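Local coordinates for minor capsid protein (Enterobacteria phage PRD1, PDB 1YQ5) that forms, as a homotrimer and together with P31 and P2, the spike complexes at the five-fold vertices of the phage capsid, and is essential for viral infectivity, at the interface of chains A and B. Numbering follows the deposited sequence. Chains: chain A/B, Minor capsid protein.

Contact 1: the interface of chains A and B. Residues chain A 62, 64, 66, 102, 104, 139; chain B 62, 104-106.
A:Thr64 and A:Ser104, on strands 59-68 and 100-109, face the edge of the extended B:Ser104 to B:Leu106 segment, whose backbone lies in the beta region throughout. This is the central part of a subunit interface of the homotrimer. The A:Thr64 hydroxyl OG1 accepts a hydrogen bond from the B:Leu106 backbone N at 2.9 Å. That bond is clearly bent, 133° at the hydrogen. A:Thr64 OG1 stands anti to its own carbonyl carbon (chi1 -68°) and also pairs with A:Ser104 OG at 2.8 Å. A:Ser104 OG in turn donates to the B:Ser104 carbonyl O at 2.5 Å, a short bond from above the carbonyl plane. Two side-chain hydroxyls of one subunit thus hold two backbone groups of the next. Apolar groups flank this polar core. B:Leu105 CD2 touches two threonine methyls, A:Thr66 CG2 at 3.4 Å and A:Thr102 CG2 at 3.5 Å; the first is tight. On the other flank, B:Leu106 and A:Gln62 run alongside in opposing senses, with B:Leu106 CD2 3.5 Å from A:Gln62 CG. The A:Gln62 and B:Gln62 side chains lie roughly perpendicular, and their amide planes are 60° apart. The B:Leu106 carbonyl O reaches A:Thr139 OG1 through water 1, which is 2.7 Å from the threonine OG1.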
ATOM      1  N   GLN A  62       3.531  -5.714  -8.085  1.00 14.10           N
ATOM      2  CA  GLN A  62       3.209  -5.268  -6.735  1.00 14.27           C
ATOM      3  C   GLN A  62       4.550  -4.850  -6.150  1.00 14.23           C
ATOM      4  O   GLN A  62       5.500  -5.635  -6.125  1.00 13.71           O
ATOM      5  CB  GLN A  62       2.603  -6.402  -5.907  1.00 16.03           C
ATOM      6  CG  GLN A  62       2.370  -6.041  -4.439  1.00 19.53           C
ATOM      7  CD  GLN A  62       1.561  -4.764  -4.256  1.00 23.16           C
ATOM      8  OE1 GLN A  62       0.477  -4.614  -4.821  1.00 26.40           O
ATOM      9  NE2 GLN A  62       2.087  -3.837  -3.455  1.00 26.79           N
ATOM     10  N   THR A  64       6.671  -2.658  -2.913  1.00 12.82           N
ATOM     11  CA  THR A  64       6.663  -2.087  -1.576  1.00 12.31           C
ATOM     12  C   THR A  64       8.062  -1.656  -1.174  1.00 13.03           C
ATOM     13  O   THR A  64       9.036  -2.369  -1.406  1.00 14.38           O
ATOM     14  CB  THR A  64       6.171  -3.092  -0.504  1.00 12.19           C
ATOM     15  OG1 THR A  64       4.778  -3.364  -0.695  1.00 12.11           O
ATOM     16  CG2 THR A  64       6.381  -2.519   0.904  1.00 13.52           C
ATOM     17  N   THR A  66       9.869   0.154   2.268  1.00 11.40           N
ATOM     18  CA  THR A  66       9.692   0.626   3.630  1.00 11.68           C
ATOM     19  C   THR A  66      11.013   1.092   4.216  1.00 13.07           C
ATOM     20  O   THR A  66      12.084   0.698   3.756  1.00 12.30           O
ATOM     21  CB  THR A  66       9.147  -0.490   4.539  1.00 12.45           C
ATOM     22  OG1 THR A  66      10.025  -1.621   4.477  1.00 10.27           O
ATOM     23  CG2 THR A  66       7.754  -0.906   4.099  1.00 10.58           C
ATOM     24  N   THR A 102       6.261   4.182   4.543  1.00 11.78           N
ATOM     25  CA  THR A 102       5.925   3.054   3.695  1.00 11.65           C
ATOM     26  C   THR A 102       5.238   3.497   2.413  1.00 12.35           C
ATOM     27  O   THR A 102       4.439   4.429   2.422  1.00 12.38           O
ATOM     28  CB  THR A 102       4.947   2.099   4.426  1.00 12.19           C
ATOM     29  OG1 THR A 102       5.580   1.550   5.592  1.00 11.69           O
ATOM     30  CG2 THR A 102       4.497   0.977   3.496  1.00 10.88           C
ATOM     31  N   SER A 104       3.481   1.459  -1.027  1.00 12.63           N
ATOM     32  CA  SER A 104       3.156   0.205  -1.690  1.00 13.20           C
ATOM     33  C   SER A 104       2.337   0.524  -2.917  1.00 13.79           C
ATOM     34  O   SER A 104       1.449   1.376  -2.875  1.00 12.46           O
ATOM     35  CB  SER A 104       2.376  -0.712  -0.754  1.00 15.06           C
ATOM     36  OG  SER A 104       3.226  -1.183   0.275  1.00 19.04           O
ATOM     37  N   THR A 139      10.635  -4.662  -2.118  1.00 11.97           N
ATOM     38  CA  THR A 139      10.163  -5.920  -2.673  1.00 13.36           C
ATOM     39  C   THR A 139       9.260  -5.680  -3.875  1.00 14.35           C
ATOM     40  O   THR A 139       8.363  -4.837  -3.834  1.00 14.89           O
ATOM     41  CB  THR A 139       9.373  -6.727  -1.622  1.00 13.82           C
ATOM     42  OG1 THR A 139      10.232  -7.045  -0.521  1.00 15.65           O
ATOM     43  CG2 THR A 139       8.831  -8.014  -2.229  1.00 14.49           C
TER
ATOM     44  N   GLN B  62       1.193 -10.368   1.249  1.00 14.10           N
ATOM     45  CA  GLN B  62       0.609  -9.060   0.982  1.00 14.27           C
ATOM     46  C   GLN B  62      -0.259  -8.783   2.200  1.00 14.23           C
ATOM     47  O   GLN B  62      -1.135  -9.579   2.545  1.00 13.71           O
ATOM     48  CB  GLN B  62      -0.249  -9.083  -0.283  1.00 16.03           C
ATOM     49  CG  GLN B  62      -1.004  -7.778  -0.545  1.00 19.53           C
ATOM     50  CD  GLN B  62      -0.101  -6.553  -0.543  1.00 23.16           C
ATOM     51  OE1 GLN B  62       0.911  -6.510  -1.246  1.00 26.40           O
ATOM     52  NE2 GLN B  62      -0.469  -5.544   0.246  1.00 26.79           N
ATOM     53  N   SER B 104      -0.250  -0.750   3.831  1.00 12.63           N
ATOM     54  CA  SER B 104      -0.242  -1.945   3.003  1.00 13.20           C
ATOM     55  C   SER B 104       1.196  -2.315   2.730  1.00 13.79           C
ATOM     56  O   SER B 104       2.027  -1.447   2.460  1.00 12.46           O
ATOM     57  CB  SER B 104      -0.984  -1.699   1.693  1.00 15.06           C
ATOM     58  OG  SER B 104      -2.371  -1.574   1.944  1.00 19.04           O
ATOM     59  N   LEU B 105       1.479  -3.611   2.782  1.00 13.20           N
ATOM     60  CA  LEU B 105       2.836  -4.096   2.609  1.00 13.06           C
ATOM     61  C   LEU B 105       2.949  -5.436   1.902  1.00 13.91           C
ATOM     62  O   LEU B 105       2.110  -6.316   2.076  1.00 14.49           O
ATOM     63  CB  LEU B 105       3.483  -4.255   3.988  1.00 12.77           C
ATOM     64  CG  LEU B 105       3.440  -3.084   4.963  1.00 13.13           C
ATOM     65  CD1 LEU B 105       3.269  -3.603   6.387  1.00 14.22           C
ATOM     66  CD2 LEU B 105       4.712  -2.267   4.826  1.00 12.80           C
ATOM     67  N   LEU B 106       3.998  -5.572   1.100  1.00 13.07           N
ATOM     68  CA  LEU B 106       4.319  -6.828   0.434  1.00 12.82           C
ATOM     69  C   LEU B 106       5.688  -7.093   1.044  1.00 12.82           C
ATOM     70  O   LEU B 106       6.627  -6.339   0.805  1.00 11.77           O
ATOM     71  CB  LEU B 106       4.457  -6.669  -1.084  1.00 13.03           C
ATOM     72  CG  LEU B 106       5.055  -7.918  -1.758  1.00 14.70           C
ATOM     73  CD1 LEU B 106       4.169  -9.115  -1.475  1.00 15.17           C
ATOM     74  CD2 LEU B 106       5.201  -7.708  -3.263  1.00 16.75           C
TER
HETATM   75  O   HOH W   1       9.178  -5.715   1.601  1.00 11.84           O

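Contact 2: the interface of chains A and B. Residues chain A 92-93, 101-102; chain B 89-91, 103.
Strand 86-93 of chain B meets strands 86-93 and 100-109 of chain A, at a subunit boundary between the jelly-roll domains of the spike trimer. The A:Thr102 hydroxyl carries the direct polar link. A:Thr102 OG1 donates to the B:Val89 backbone O at 2.8 Å. The donor lies above the carbonyl plane, 40° out of it. Water 2 adds a second link beside this bond. Water 2 lies 2.9 Å from the A:Gly101 carbonyl O and also 2.9 Å from the B:Val89 backbone N. The approach to that N-H is nearly straight, 166° at the hydrogen. The backbone of B:Val89 is therefore engaged at both its N-H and its carbonyl. Next along the chain, B:Val90 turns a methyl to the A:Cys92 sulfur. B:Val90 CG2, anti to the backbone N (chi1 77°), is directed toward A:Cys92 SG and lies 3.8 Å from it. A:Cys92 SG also accepts a long bond within chain A, from A:Thr102 N at 3.6 Å. It thereby ties the two chain A strands together behind the contact. Further out, the B:Ala91 methyl packs against the A:Pro93 ring, with B:Ala91 CB 3.9 Å from A:Pro93 CB.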
ATOM      1  N   CYS A  92       5.330  10.550   4.736  1.00 13.06           N
ATOM      2  CA  CYS A  92       4.896   9.929   5.983  1.00 13.64           C
ATOM      3  C   CYS A  92       5.447  10.662   7.203  1.00 13.53           C
ATOM      4  O   CYS A  92       6.650  10.624   7.465  1.00 12.10           O
ATOM      5  CB  CYS A  92       5.357   8.470   6.020  1.00 13.87           C
ATOM      6  SG  CYS A  92       4.952   7.535   4.513  1.00 15.91           S
ATOM      7  N   PRO A  93       4.571  11.345   7.960  1.00 13.06           N
ATOM      8  CA  PRO A  93       5.007  12.080   9.151  1.00 12.79           C
ATOM      9  C   PRO A  93       5.745  11.184  10.144  1.00 13.30           C
ATOM     10  O   PRO A  93       5.248  10.131  10.541  1.00 13.15           O
ATOM     11  CB  PRO A  93       3.696  12.627   9.716  1.00 13.53           C
ATOM     12  CG  PRO A  93       2.883  12.867   8.466  1.00 11.73           C
ATOM     13  CD  PRO A  93       3.146  11.598   7.679  1.00 12.66           C
ATOM     14  N   GLY A 101       8.642   5.285   7.086  1.00 12.06           N
ATOM     15  CA  GLY A 101       7.511   5.399   6.193  1.00 12.66           C
ATOM     16  C   GLY A 101       7.316   4.161   5.346  1.00 11.79           C
ATOM     17  O   GLY A 101       8.111   3.221   5.396  1.00 11.14           O
ATOM     18  N   THR A 102       6.261   4.182   4.543  1.00 11.78           N
ATOM     19  CA  THR A 102       5.925   3.054   3.695  1.00 11.65           C
ATOM     20  C   THR A 102       5.238   3.497   2.413  1.00 12.35           C
ATOM     21  O   THR A 102       4.439   4.429   2.422  1.00 12.38           O
ATOM     22  CB  THR A 102       4.947   2.099   4.426  1.00 12.19           C
ATOM     23  OG1 THR A 102       5.580   1.550   5.592  1.00 11.69           O
ATOM     24  CG2 THR A 102       4.497   0.977   3.496  1.00 10.88           C
TER
ATOM     25  N   VAL B  89       6.003   0.944   9.534  1.00 12.44           N
ATOM     26  CA  VAL B  89       5.084   1.963  10.015  1.00 12.87           C
ATOM     27  C   VAL B  89       4.685   3.013   8.995  1.00 13.62           C
ATOM     28  O   VAL B  89       5.280   3.135   7.921  1.00 12.66           O
ATOM     29  CB  VAL B  89       5.695   2.715  11.208  1.00 12.55           C
ATOM     30  CG1 VAL B  89       6.104   1.733  12.293  1.00 10.96           C
ATOM     31  CG2 VAL B  89       6.898   3.524  10.742  1.00 13.42           C
ATOM     32  N   VAL B  90       3.666   3.778   9.370  1.00 13.09           N
ATOM     33  CA  VAL B  90       3.172   4.881   8.568  1.00 13.89           C
ATOM     34  C   VAL B  90       2.298   5.750   9.465  1.00 13.75           C
ATOM     35  O   VAL B  90       1.663   5.254  10.401  1.00 12.98           O
ATOM     36  CB  VAL B  90       2.330   4.395   7.366  1.00 13.93           C
ATOM     37  CG1 VAL B  90       0.931   3.975   7.824  1.00 16.16           C
ATOM     38  CG2 VAL B  90       2.246   5.500   6.327  1.00 17.05           C
ATOM     39  N   ALA B  91       2.295   7.049   9.193  1.00 13.13           N
ATOM     40  CA  ALA B  91       1.478   7.995   9.940  1.00 13.19           C
ATOM     41  C   ALA B  91       0.536   8.622   8.913  1.00 13.08           C
ATOM     42  O   ALA B  91       0.971   9.002   7.830  1.00 11.25           O
ATOM     43  CB  ALA B  91       2.357   9.059  10.585  1.00 13.22           C
ATOM     44  N   ILE B 103      -2.261   1.133   5.857  1.00 13.09           N
ATOM     45  CA  ILE B 103      -0.896   0.654   5.689  1.00 12.41           C
ATOM     46  C   ILE B 103      -0.992  -0.661   4.928  1.00 14.04           C
ATOM     47  O   ILE B 103      -1.750  -1.560   5.307  1.00 13.66           O
ATOM     48  CB  ILE B 103      -0.134   0.437   7.029  1.00 13.83           C
ATOM     49  CG1 ILE B 103       1.350   0.182   6.718  1.00 15.06           C
ATOM     50  CG2 ILE B 103      -0.709  -0.742   7.805  1.00 13.86           C
ATOM     51  CD1 ILE B 103       2.263   0.132   7.940  1.00 14.28           C
TER
HETATM   52  O   HOH W   2       8.185   1.409   7.637  1.00 10.55           O

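Contact 3: the interface of chains A and B. Residues chain A 8, 37-38, 40; chain B 60, 108, 144.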
ATOM      1  N   SER A   8      13.251  -9.448  -3.341  1.00 12.60           N
ATOM      2  CA  SER A   8      13.115  -8.755  -2.068  1.00 13.66           C
ATOM      3  C   SER A   8      14.519  -8.390  -1.600  1.00 14.12           C
ATOM      4  O   SER A   8      15.400  -9.249  -1.521  1.00 14.22           O
ATOM      5  CB  SER A   8      12.412  -9.658  -1.050  1.00 14.43           C
ATOM      6  OG  SER A   8      12.135  -8.950   0.148  1.00 16.71           O
ATOM      7  N   VAL A  37      17.158 -10.789  -0.060  1.00 15.04           N
ATOM      8  CA  VAL A  37      16.470 -11.556   0.972  1.00 14.78           C
ATOM      9  C   VAL A  37      15.748 -12.745   0.354  1.00 14.92           C
ATOM     10  O   VAL A  37      15.680 -13.820   0.942  1.00 13.67           O
ATOM     11  CB  VAL A  37      15.443 -10.678   1.708  1.00 15.14           C
ATOM     12  CG1 VAL A  37      14.656 -11.517   2.707  1.00 16.29           C
ATOM     13  CG2 VAL A  37      16.161  -9.537   2.416  1.00 16.58           C
ATOM     14  N   ASN A  38      15.209 -12.544  -0.840  1.00 15.12           N
ATOM     15  CA  ASN A  38      14.495 -13.602  -1.535  1.00 16.12           C
ATOM     16  C   ASN A  38      14.418 -13.237  -3.008  1.00 17.76           C
ATOM     17  O   ASN A  38      14.234 -12.066  -3.359  1.00 15.09           O
ATOM     18  CB  ASN A  38      13.081 -13.758  -0.960  1.00 16.93           C
ATOM     19  CG  ASN A  38      12.301 -14.887  -1.618  1.00 18.76           C
ATOM     20  OD1 ASN A  38      12.674 -16.061  -1.518  1.00 19.68           O
ATOM     21  ND2 ASN A  38      11.215 -14.538  -2.294  1.00 15.35           N
ATOM     22  N   VAL A  40      12.862 -14.826  -6.904  1.00 16.42           N
ATOM     23  CA  VAL A  40      12.044 -15.807  -7.608  1.00 16.99           C
ATOM     24  C   VAL A  40      12.154 -15.544  -9.106  1.00 17.81           C
ATOM     25  O   VAL A  40      11.919 -14.426  -9.566  1.00 17.05           O
ATOM     26  CB  VAL A  40      10.563 -15.709  -7.188  1.00 16.73           C
ATOM     27  CG1 VAL A  40       9.728 -16.719  -7.966  1.00 18.57           C
ATOM     28  CG2 VAL A  40      10.433 -15.959  -5.690  1.00 18.58           C
TER
ATOM     29  N   LEU B  60       6.257 -14.841   0.367  1.00 13.70           N
ATOM     30  CA  LEU B  60       5.857 -13.450   0.209  1.00 14.10           C
ATOM     31  C   LEU B  60       4.422 -13.262   0.665  1.00 14.25           C
ATOM     32  O   LEU B  60       3.534 -14.039   0.301  1.00 15.28           O
ATOM     33  CB  LEU B  60       5.991 -13.024  -1.254  1.00 15.06           C
ATOM     34  CG  LEU B  60       7.419 -12.961  -1.801  1.00 15.64           C
ATOM     35  CD1 LEU B  60       7.387 -12.759  -3.309  1.00 15.33           C
ATOM     36  CD2 LEU B  60       8.173 -11.818  -1.121  1.00 14.90           C
ATOM     37  N   TYR B 108       8.634 -10.269   2.713  1.00 13.11           N
ATOM     38  CA  TYR B 108       9.050 -11.662   2.745  1.00 12.99           C
ATOM     39  C   TYR B 108       9.047 -12.088   4.204  1.00 14.10           C
ATOM     40  O   TYR B 108       9.600 -11.394   5.062  1.00 13.89           O
ATOM     41  CB  TYR B 108      10.459 -11.852   2.188  1.00 13.21           C
ATOM     42  CG  TYR B 108      10.879 -13.303   2.238  1.00 15.34           C
ATOM     43  CD1 TYR B 108      10.391 -14.215   1.305  1.00 15.36           C
ATOM     44  CD2 TYR B 108      11.697 -13.780   3.264  1.00 15.94           C
ATOM     45  CE1 TYR B 108      10.700 -15.570   1.391  1.00 17.00           C
ATOM     46  CE2 TYR B 108      12.014 -15.136   3.358  1.00 17.69           C
ATOM     47  CZ  TYR B 108      11.509 -16.022   2.417  1.00 18.57           C
ATOM     48  OH  TYR B 108      11.801 -17.362   2.499  1.00 22.61           O
ATOM     49  N   ASN B 144       3.203 -16.113  -2.581  1.00 17.65           N
ATOM     50  CA  ASN B 144       4.248 -16.982  -3.124  1.00 17.68           C
ATOM     51  C   ASN B 144       4.877 -17.792  -2.003  1.00 17.25           C
ATOM     52  O   ASN B 144       5.369 -18.902  -2.285  1.00 16.16           O
ATOM     53  CB  ASN B 144       5.345 -16.193  -3.844  1.00 17.64           C
ATOM     54  CG  ASN B 144       6.231 -17.095  -4.706  1.00 19.22           C
ATOM     55  OD1 ASN B 144       5.765 -17.700  -5.672  1.00 16.46           O
ATOM     56  ND2 ASN B 144       7.505 -17.200  -4.346  1.00 19.96           N
ATOM     57  OXT ASN B 144       4.883 -17.287  -0.862  1.00 16.01           O
TER
HETATM   58  O   HOH W   3       8.901 -16.177  -2.140  1.00 17.01           O
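B:Tyr108 and A:Asn38 meet across the interface and bury more surface than the other residues here, 73 and 45 Å². The asparagine side chain lies over one face of the tyrosine ring. A:Asn38 CB is 3.9 Å from the B:Tyr108 ring centroid, shifted toward the rim, and makes a CH-pi contact. The amide continues over the CD1-CE1 side, where A:Asn38 CG is 3.5 Å from B:Tyr108 CE1. Amide and ring planes are only 21° apart, so the two flat groups are nearly parallel. Both side chains extend anti to their backbone N (chi1 -178° for the asparagine, 180° for the tyrosine), which carries each out to meet the other. A:Val37 approaches from the same face, beyond the opposite rim, with A:Val37 CG1 3.8 Å from B:Tyr108 CD2. No direct polar bond joins the chains here. Water 3 bridges the two asparagine amides instead, 2.8 Å from A:Asn38 ND2 and 2.8 Å from B:Asn144 ND2. B:Asn144 and A:Val40 also meet end to end, B:Asn144 ND2 lying 3.5 Å from A:Val40 CG2. In the fold, strand 38-40 of chain A, with A:Val37 just before it, faces the final part of strand 100-109 of chain B, beside the start of its strand 59-68 and its C-terminal residue.

The C-alpha centres of contact 1 lie about 11 Å from those of contact 2 and 12 Å from those of contact 3. Contacts 2 and 3 are about 22 Å apart, so contact 1 sits between them. A:Thr102 belongs to both contact 1 and contact 2. Strand 100-109 of chain B runs through all three contacts, and strand 59-68 of chain B serves contacts 1 and 3. The two chains present largely different residues, although Gln62 and Ser104 take part from both sides, as suits a homotrimer rather than a two-fold pair. Repeated around the trimer, this interface would join the C-terminal domains of the spike.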